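Local coordinates for hypothetical protein PH1320 (Pyrococcus horikoshii, PDB 2E87) that binds GDP in an Obg-type G domain and is probably a GTP-binding protein of the NOG1 family, its cellular role still unknown, at residues L183-L187 with I323-K327; T200-V206 with I218-L224. All coordinates share one frame; numbering follows the deposited sequence.

Interaction 1 (L183-L187 with I323-K327); sequences LLKAL and IDLVK
Ile323 and Val326 of one helix face Leu183, Ala186 and Leu187 of another; the two short axes cross at -77° and stay 10.5 Å apart at their closest. Ile323 meets three residues. Its CD1 lies 3.7 Å from Leu183 CD1, where the two side chains run alongside in opposed senses. Its CG2, anti to the backbone N, comes 3.9 Å from Leu187 CD1. Its CG1 is 4.2 Å from Ala186 CB, a looser touch at the partly exposed edge. Leu183-Leu187 is the end of the helix that follows the P-loop of this Obg-type G domain, and Ile323-Lys327 opens the long C-terminal helix. Ile251 of the central sheet lies against both Leu183 and Val326, so the two helices pack on the same side of that sheet. Leu187 CD1 sits 4.1 Å from Val326 CG1, with the two side chains at about a right angle. Lys327 runs extended as far as CE and bends at chi4 (75°). This brings its NZ to 2.7 Å from Leu187 O, at the C-terminal end of helix 180-187. The lysine also makes a cation-pi contact with Phe209.

Interaction 2 (T200-V206 with I218-L224); sequences TTRGINV and IIDTPGL
Asn205 and Asp220 make the tight part of this contact. Asn205 N donates to Asp220 OD1 at 2.8 Å, and Asn205 ND2 donates to Asp220 OD2 at 2.6 Å. Both donors come from the syn side, each 18° out of the carboxylate plane. The second bond is the straighter, at 161°, and lies nearly in the amide plane. Two bonds thus limit the rotation of the carboxylate, which also touches Ser181, a GDP-binding residue of the P-loop. Asp220 CG stands between its own backbone N and carbonyl carbon (chi1 57°), which swings the carboxylate across to Asn205. The strands are the arms of a beta hairpin, with Val206 and Ile219 an antiparallel non-hydrogen-bonded pair. Asp220, Thr221, Pro222 and Gly223 read as the DTPG form of the G3 (DxxG) motif of GTPases. The main-chain bond from Asp220 N to Asn205 O is weak, at 3.3 Å. From Ile204 into the loops the contact is apolar, without cross-segment hydrogen bonds. Buried Ile204 puts CG2 3.9 Å from Pro222 CD. Thr200 CG2 lies close, 3.5 Å from buried Leu224 CD2. Thr200, Gly203 and Pro222 are partly exposed; Thr200 OG1 bonds to Tyr197 O and, weakly, to Gly203 N.

Both interactions belong to the Obg-type G domain, with centres about 17 Å apart. Along the chain, interaction 2 falls between the two segments of interaction 1: helix 180-187 comes first, then the hairpin of strands 204-211 and 214-220, and last helix 323-350. Helix 180-187 joins them. Leu184, on the segment of interaction 1, packs its CD1 against the hairpin backbone, 3.4 Å from Ile218 O. Each contact lies near the nucleotide: the side chain of Leu183 is about 7 Å from the bound GDP, and that of Asp220 about 5 Å. The helix that carries GDP-binding Lys180, Ser181 and Thr182 is therefore packed against both the hairpin and the C-terminal helix.

Interaction 1 (L183-L187 with I323-K327)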
ATOM      1  N   LEU A 183     -17.220   0.508  20.953  1.00 29.24           N
ATOM      2  CA  LEU A 183     -16.035   0.425  21.799  1.00 31.46           C
ATOM      3  C   LEU A 183     -14.899   1.296  21.263  1.00 33.78           C
ATOM      4  O   LEU A 183     -14.186   1.944  22.026  1.00 41.44           O
ATOM      5  CB  LEU A 183     -15.548  -1.018  21.915  1.00 24.20           C
ATOM      6  CG  LEU A 183     -14.204  -1.154  22.624  1.00 33.83           C
ATOM      7  CD1 LEU A 183     -14.307  -0.621  24.051  1.00 32.85           C
ATOM      8  CD2 LEU A 183     -13.786  -2.599  22.658  1.00 30.52           C
ATOM      9  N   LEU A 184     -14.721   1.310  19.951  1.00 29.98           N
ATOM     10  CA  LEU A 184     -13.660   2.117  19.374  1.00 33.28           C
ATOM     11  C   LEU A 184     -13.903   3.601  19.686  1.00 33.01           C
ATOM     12  O   LEU A 184     -12.973   4.329  20.010  1.00 30.56           O
ATOM     13  CB  LEU A 184     -13.588   1.893  17.857  1.00 30.96           C
ATOM     14  CG  LEU A 184     -12.611   2.756  17.045  1.00 40.17           C
ATOM     15  CD1 LEU A 184     -12.126   1.988  15.796  1.00 30.74           C
ATOM     16  CD2 LEU A 184     -13.297   4.087  16.673  1.00 29.86           C
ATOM     17  N   LYS A 185     -15.154   4.039  19.587  1.00 31.45           N
ATOM     18  CA  LYS A 185     -15.481   5.433  19.845  1.00 38.08           C
ATOM     19  C   LYS A 185     -15.371   5.807  21.317  1.00 40.21           C
ATOM     20  O   LYS A 185     -15.070   6.944  21.639  1.00 40.27           O
ATOM     21  CB  LYS A 185     -16.880   5.758  19.313  1.00 36.02           C
ATOM     22  CG  LYS A 185     -16.946   5.735  17.807  1.00 37.08           C
ATOM     23  CD  LYS A 185     -18.356   5.864  17.304  1.00 45.07           C
ATOM     24  CE  LYS A 185     -18.403   5.626  15.810  1.00 48.82           C
ATOM     25  NZ  LYS A 185     -19.779   5.807  15.273  1.00 54.81           N
ATOM     26  N   ALA A 186     -15.600   4.848  22.203  1.00 42.88           N
ATOM     27  CA  ALA A 186     -15.509   5.097  23.635  1.00 45.01           C
ATOM     28  C   ALA A 186     -14.035   5.128  24.019  1.00 48.20           C
ATOM     29  O   ALA A 186     -13.627   5.771  24.989  1.00 50.11           O
ATOM     30  CB  ALA A 186     -16.220   3.981  24.404  1.00 40.55           C
ATOM     31  N   LEU A 187     -13.239   4.425  23.227  1.00 47.37           N
ATOM     32  CA  LEU A 187     -11.811   4.306  23.462  1.00 45.55           C
ATOM     33  C   LEU A 187     -11.012   5.480  22.895  1.00 45.16           C
ATOM     34  O   LEU A 187     -10.016   5.902  23.480  1.00 43.47           O
ATOM     35  CB  LEU A 187     -11.335   2.983  22.844  1.00 44.01           C
ATOM     36  CG  LEU A 187     -10.623   1.881  23.637  1.00 46.36           C
ATOM     37  CD1 LEU A 187     -11.038   1.881  25.098  1.00 43.85           C
ATOM     38  CD2 LEU A 187     -10.935   0.539  22.977  1.00 33.99           C
ATOM     39  N   ILE A 323     -14.921   0.485  30.359  1.00 53.25           N
ATOM     40  CA  ILE A 323     -14.084   1.035  29.292  1.00 52.60           C
ATOM     41  C   ILE A 323     -12.693   1.388  29.802  1.00 54.05           C
ATOM     42  O   ILE A 323     -11.686   1.118  29.140  1.00 53.56           O
ATOM     43  CB  ILE A 323     -14.731   2.293  28.670  1.00 49.36           C
ATOM     44  CG1 ILE A 323     -16.061   1.910  28.022  1.00 49.91           C
ATOM     45  CG2 ILE A 323     -13.812   2.911  27.644  1.00 51.85           C
ATOM     46  CD1 ILE A 323     -15.979   0.681  27.141  1.00 49.90           C
ATOM     47  N   ASP A 324     -12.635   1.974  30.992  1.00 51.36           N
ATOM     48  CA  ASP A 324     -11.358   2.348  31.581  1.00 52.31           C
ATOM     49  C   ASP A 324     -10.519   1.115  31.907  1.00 48.78           C
ATOM     50  O   ASP A 324      -9.292   1.173  31.914  1.00 49.47           O
ATOM     51  CB  ASP A 324     -11.591   3.213  32.822  1.00 62.04           C
ATOM     52  CG  ASP A 324     -12.318   4.514  32.487  1.00 73.64           C
ATOM     53  OD1 ASP A 324     -11.737   5.350  31.754  1.00 79.17           O
ATOM     54  OD2 ASP A 324     -13.472   4.695  32.942  1.00 79.23           O
ATOM     55  N   LEU A 325     -11.167  -0.011  32.167  1.00 46.33           N
ATOM     56  CA  LEU A 325     -10.406  -1.221  32.444  1.00 44.06           C
ATOM     57  C   LEU A 325      -9.754  -1.667  31.135  1.00 45.17           C
ATOM     58  O   LEU A 325      -8.648  -2.199  31.140  1.00 44.04           O
ATOM     59  CB  LEU A 325     -11.319  -2.321  32.974  1.00 41.50           C
ATOM     60  CG  LEU A 325     -11.945  -2.091  34.358  1.00 50.54           C
ATOM     61  CD1 LEU A 325     -12.912  -3.230  34.692  1.00 44.22           C
ATOM     62  CD2 LEU A 325     -10.846  -2.009  35.408  1.00 43.83           C
ATOM     63  N   VAL A 326     -10.440  -1.442  30.014  1.00 41.10           N
ATOM     64  CA  VAL A 326      -9.905  -1.831  28.710  1.00 45.15           C
ATOM     65  C   VAL A 326      -8.730  -0.936  28.313  1.00 42.95           C
ATOM     66  O   VAL A 326      -7.669  -1.428  27.907  1.00 40.57           O
ATOM     67  CB  VAL A 326     -10.989  -1.754  27.597  1.00 46.80           C
ATOM     68  CG1 VAL A 326     -10.354  -2.040  26.240  1.00 39.38           C
ATOM     69  CG2 VAL A 326     -12.123  -2.762  27.892  1.00 36.41           C
ATOM     70  N   LYS A 327      -8.922   0.374  28.451  1.00 43.23           N
ATOM     71  CA  LYS A 327      -7.896   1.353  28.116  1.00 47.20           C
ATOM     72  C   LYS A 327      -6.659   1.031  28.942  1.00 49.63           C
ATOM     73  O   LYS A 327      -5.539   0.994  28.433  1.00 50.53           O
ATOM     74  CB  LYS A 327      -8.396   2.754  28.458  1.00 47.56           C
ATOM     75  CG  LYS A 327      -7.818   3.861  27.620  1.00 53.00           C
ATOM     76  CD  LYS A 327      -8.272   5.210  28.144  1.00 60.48           C
ATOM     77  CE  LYS A 327      -8.086   6.314  27.117  1.00 66.55           C
ATOM     78  NZ  LYS A 327      -9.127   6.230  26.053  1.00 68.95           N
TER

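Interaction 2 (T200-V206 with I218-L224)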
ATOM      1  N   THR A 200     -14.294  -4.438   1.678  1.00 57.79           N
ATOM      2  CA  THR A 200     -15.223  -3.982   2.697  1.00 56.58           C
ATOM      3  C   THR A 200     -16.209  -3.076   1.992  1.00 59.14           C
ATOM      4  O   THR A 200     -15.895  -2.465   0.961  1.00 56.20           O
ATOM      5  CB  THR A 200     -14.557  -3.187   3.853  1.00 56.28           C
ATOM      6  OG1 THR A 200     -14.009  -1.960   3.348  1.00 53.38           O
ATOM      7  CG2 THR A 200     -13.476  -4.020   4.526  1.00 50.08           C
ATOM      8  N   THR A 201     -17.408  -3.014   2.549  1.00 60.37           N
ATOM      9  CA  THR A 201     -18.476  -2.200   2.001  1.00 64.16           C
ATOM     10  C   THR A 201     -18.199  -0.717   2.206  1.00 61.77           C
ATOM     11  O   THR A 201     -18.033   0.030   1.244  1.00 60.14           O
ATOM     12  CB  THR A 201     -19.827  -2.572   2.666  1.00 68.39           C
ATOM     13  OG1 THR A 201     -19.688  -2.526   4.095  1.00 68.60           O
ATOM     14  CG2 THR A 201     -20.244  -3.991   2.265  1.00 68.59           C
ATOM     15  N   ARG A 202     -18.109  -0.305   3.464  1.00 59.66           N
ATOM     16  CA  ARG A 202     -17.901   1.099   3.783  1.00 60.20           C
ATOM     17  C   ARG A 202     -16.597   1.407   4.516  1.00 56.39           C
ATOM     18  O   ARG A 202     -16.487   2.444   5.165  1.00 57.74           O
ATOM     19  CB  ARG A 202     -19.083   1.583   4.622  1.00 67.12           C
ATOM     20  CG  ARG A 202     -20.412   1.043   4.128  1.00 77.30           C
ATOM     21  CD  ARG A 202     -21.469   1.006   5.220  1.00 84.24           C
ATOM     22  NE  ARG A 202     -22.553   0.093   4.864  1.00 93.59           N
ATOM     23  CZ  ARG A 202     -23.338   0.238   3.799  1.00 99.59           C
ATOM     24  NH1 ARG A 202     -23.168   1.270   2.978  1.00100.35           N
ATOM     25  NH2 ARG A 202     -24.286  -0.657   3.545  1.00100.58           N
ATOM     26  N   GLY A 203     -15.616   0.515   4.425  1.00 50.84           N
ATOM     27  CA  GLY A 203     -14.351   0.758   5.092  1.00 43.49           C
ATOM     28  C   GLY A 203     -14.341   0.479   6.587  1.00 41.71           C
ATOM     29  O   GLY A 203     -15.260  -0.136   7.122  1.00 39.06           O
ATOM     30  N   ILE A 204     -13.301   0.945   7.268  1.00 40.40           N
ATOM     31  CA  ILE A 204     -13.177   0.710   8.695  1.00 40.33           C
ATOM     32  C   ILE A 204     -12.895   1.978   9.508  1.00 43.87           C
ATOM     33  O   ILE A 204     -12.282   2.927   9.025  1.00 43.61           O
ATOM     34  CB  ILE A 204     -12.066  -0.326   8.988  1.00 41.10           C
ATOM     35  CG1 ILE A 204     -10.703   0.229   8.561  1.00 40.85           C
ATOM     36  CG2 ILE A 204     -12.357  -1.618   8.249  1.00 38.05           C
ATOM     37  CD1 ILE A 204      -9.539  -0.630   8.984  1.00 34.88           C
ATOM     38  N   ASN A 205     -13.356   1.978  10.751  1.00 41.94           N
ATOM     39  CA  ASN A 205     -13.144   3.102  11.626  1.00 38.82           C
ATOM     40  C   ASN A 205     -11.722   3.072  12.145  1.00 37.38           C
ATOM     41  O   ASN A 205     -11.195   2.016  12.465  1.00 32.73           O
ATOM     42  CB  ASN A 205     -14.117   3.048  12.792  1.00 44.60           C
ATOM     43  CG  ASN A 205     -15.543   3.104  12.341  1.00 48.69           C
ATOM     44  OD1 ASN A 205     -16.013   4.133  11.862  1.00 50.27           O
ATOM     45  ND2 ASN A 205     -16.242   1.989  12.470  1.00 48.53           N
ATOM     46  N   VAL A 206     -11.111   4.246  12.216  1.00 34.05           N
ATOM     47  CA  VAL A 206      -9.756   4.372  12.703  1.00 36.95           C
ATOM     48  C   VAL A 206      -9.709   5.474  13.730  1.00 40.81           C
ATOM     49  O   VAL A 206     -10.064   6.617  13.444  1.00 41.58           O
ATOM     50  CB  VAL A 206      -8.775   4.777  11.611  1.00 37.54           C
ATOM     51  CG1 VAL A 206      -7.400   4.911  12.218  1.00 27.83           C
ATOM     52  CG2 VAL A 206      -8.784   3.772  10.486  1.00 35.26           C
ATOM     53  N   ILE A 218      -6.502   2.675  17.132  1.00 28.39           N
ATOM     54  CA  ILE A 218      -7.592   1.719  17.314  1.00 28.10           C
ATOM     55  C   ILE A 218      -8.387   1.579  16.012  1.00 31.70           C
ATOM     56  O   ILE A 218      -8.799   2.579  15.432  1.00 27.56           O
ATOM     57  CB  ILE A 218      -8.612   2.182  18.401  1.00 29.39           C
ATOM     58  CG1 ILE A 218      -7.896   2.774  19.628  1.00 30.65           C
ATOM     59  CG2 ILE A 218      -9.469   1.003  18.824  1.00 26.94           C
ATOM     60  CD1 ILE A 218      -7.017   1.796  20.382  1.00 34.45           C
ATOM     61  N   ILE A 219      -8.594   0.347  15.551  1.00 33.52           N
ATOM     62  CA  ILE A 219      -9.393   0.114  14.346  1.00 35.59           C
ATOM     63  C   ILE A 219     -10.366  -1.027  14.585  1.00 32.57           C
ATOM     64  O   ILE A 219     -10.114  -1.907  15.403  1.00 32.07           O
ATOM     65  CB  ILE A 219      -8.539  -0.281  13.108  1.00 36.19           C
ATOM     66  CG1 ILE A 219      -7.903  -1.649  13.322  1.00 36.50           C
ATOM     67  CG2 ILE A 219      -7.466   0.750  12.854  1.00 35.96           C
ATOM     68  CD1 ILE A 219      -7.191  -2.185  12.094  1.00 39.20           C
ATOM     69  N   ASP A 220     -11.505  -0.992  13.903  1.00 31.63           N
ATOM     70  CA  ASP A 220     -12.448  -2.103  14.019  1.00 36.48           C
ATOM     71  C   ASP A 220     -12.410  -2.850  12.687  1.00 37.77           C
ATOM     72  O   ASP A 220     -11.838  -2.361  11.702  1.00 28.15           O
ATOM     73  CB  ASP A 220     -13.870  -1.644  14.383  1.00 35.44           C
ATOM     74  CG  ASP A 220     -14.452  -0.653  13.409  1.00 37.18           C
ATOM     75  OD1 ASP A 220     -13.772  -0.243  12.441  1.00 39.99           O
ATOM     76  OD2 ASP A 220     -15.620  -0.280  13.634  1.00 38.62           O
ATOM     77  N   THR A 221     -13.010  -4.029  12.639  1.00 38.03           N
ATOM     78  CA  THR A 221     -12.915  -4.823  11.433  1.00 35.69           C
ATOM     79  C   THR A 221     -14.199  -5.265  10.755  1.00 36.42           C
ATOM     80  O   THR A 221     -14.307  -6.406  10.302  1.00 36.88           O
ATOM     81  CB  THR A 221     -12.067  -6.049  11.738  1.00 37.76           C
ATOM     82  OG1 THR A 221     -12.658  -6.777  12.820  1.00 30.64           O
ATOM     83  CG2 THR A 221     -10.662  -5.624  12.143  1.00 39.27           C
ATOM     84  N   PRO A 222     -15.181  -4.365  10.642  1.00 35.39           N
ATOM     85  CA  PRO A 222     -16.416  -4.812   9.983  1.00 33.95           C
ATOM     86  C   PRO A 222     -16.107  -5.340   8.580  1.00 35.89           C
ATOM     87  O   PRO A 222     -15.319  -4.749   7.840  1.00 31.93           O
ATOM     88  CB  PRO A 222     -17.274  -3.546   9.951  1.00 34.44           C
ATOM     89  CG  PRO A 222     -16.228  -2.459   9.746  1.00 33.20           C
ATOM     90  CD  PRO A 222     -15.102  -2.891  10.695  1.00 37.14           C
ATOM     91  N   GLY A 223     -16.721  -6.460   8.227  1.00 34.36           N
ATOM     92  CA  GLY A 223     -16.496  -7.032   6.918  1.00 36.07           C
ATOM     93  C   GLY A 223     -15.192  -7.787   6.790  1.00 40.06           C
ATOM     94  O   GLY A 223     -14.921  -8.359   5.737  1.00 48.49           O
ATOM     95  N   LEU A 224     -14.391  -7.803   7.853  1.00 36.33           N
ATOM     96  CA  LEU A 224     -13.105  -8.486   7.830  1.00 34.31           C
ATOM     97  C   LEU A 224     -12.971  -9.583   8.902  1.00 41.27           C
ATOM     98  O   LEU A 224     -12.689 -10.746   8.589  1.00 34.68           O
ATOM     99  CB  LEU A 224     -11.976  -7.450   7.987  1.00 34.25           C
ATOM    100  CG  LEU A 224     -11.915  -6.287   6.964  1.00 42.46           C
ATOM    101  CD1 LEU A 224     -10.799  -5.306   7.335  1.00 26.66           C
ATOM    102  CD2 LEU A 224     -11.681  -6.826   5.537  1.00 33.11           C
TER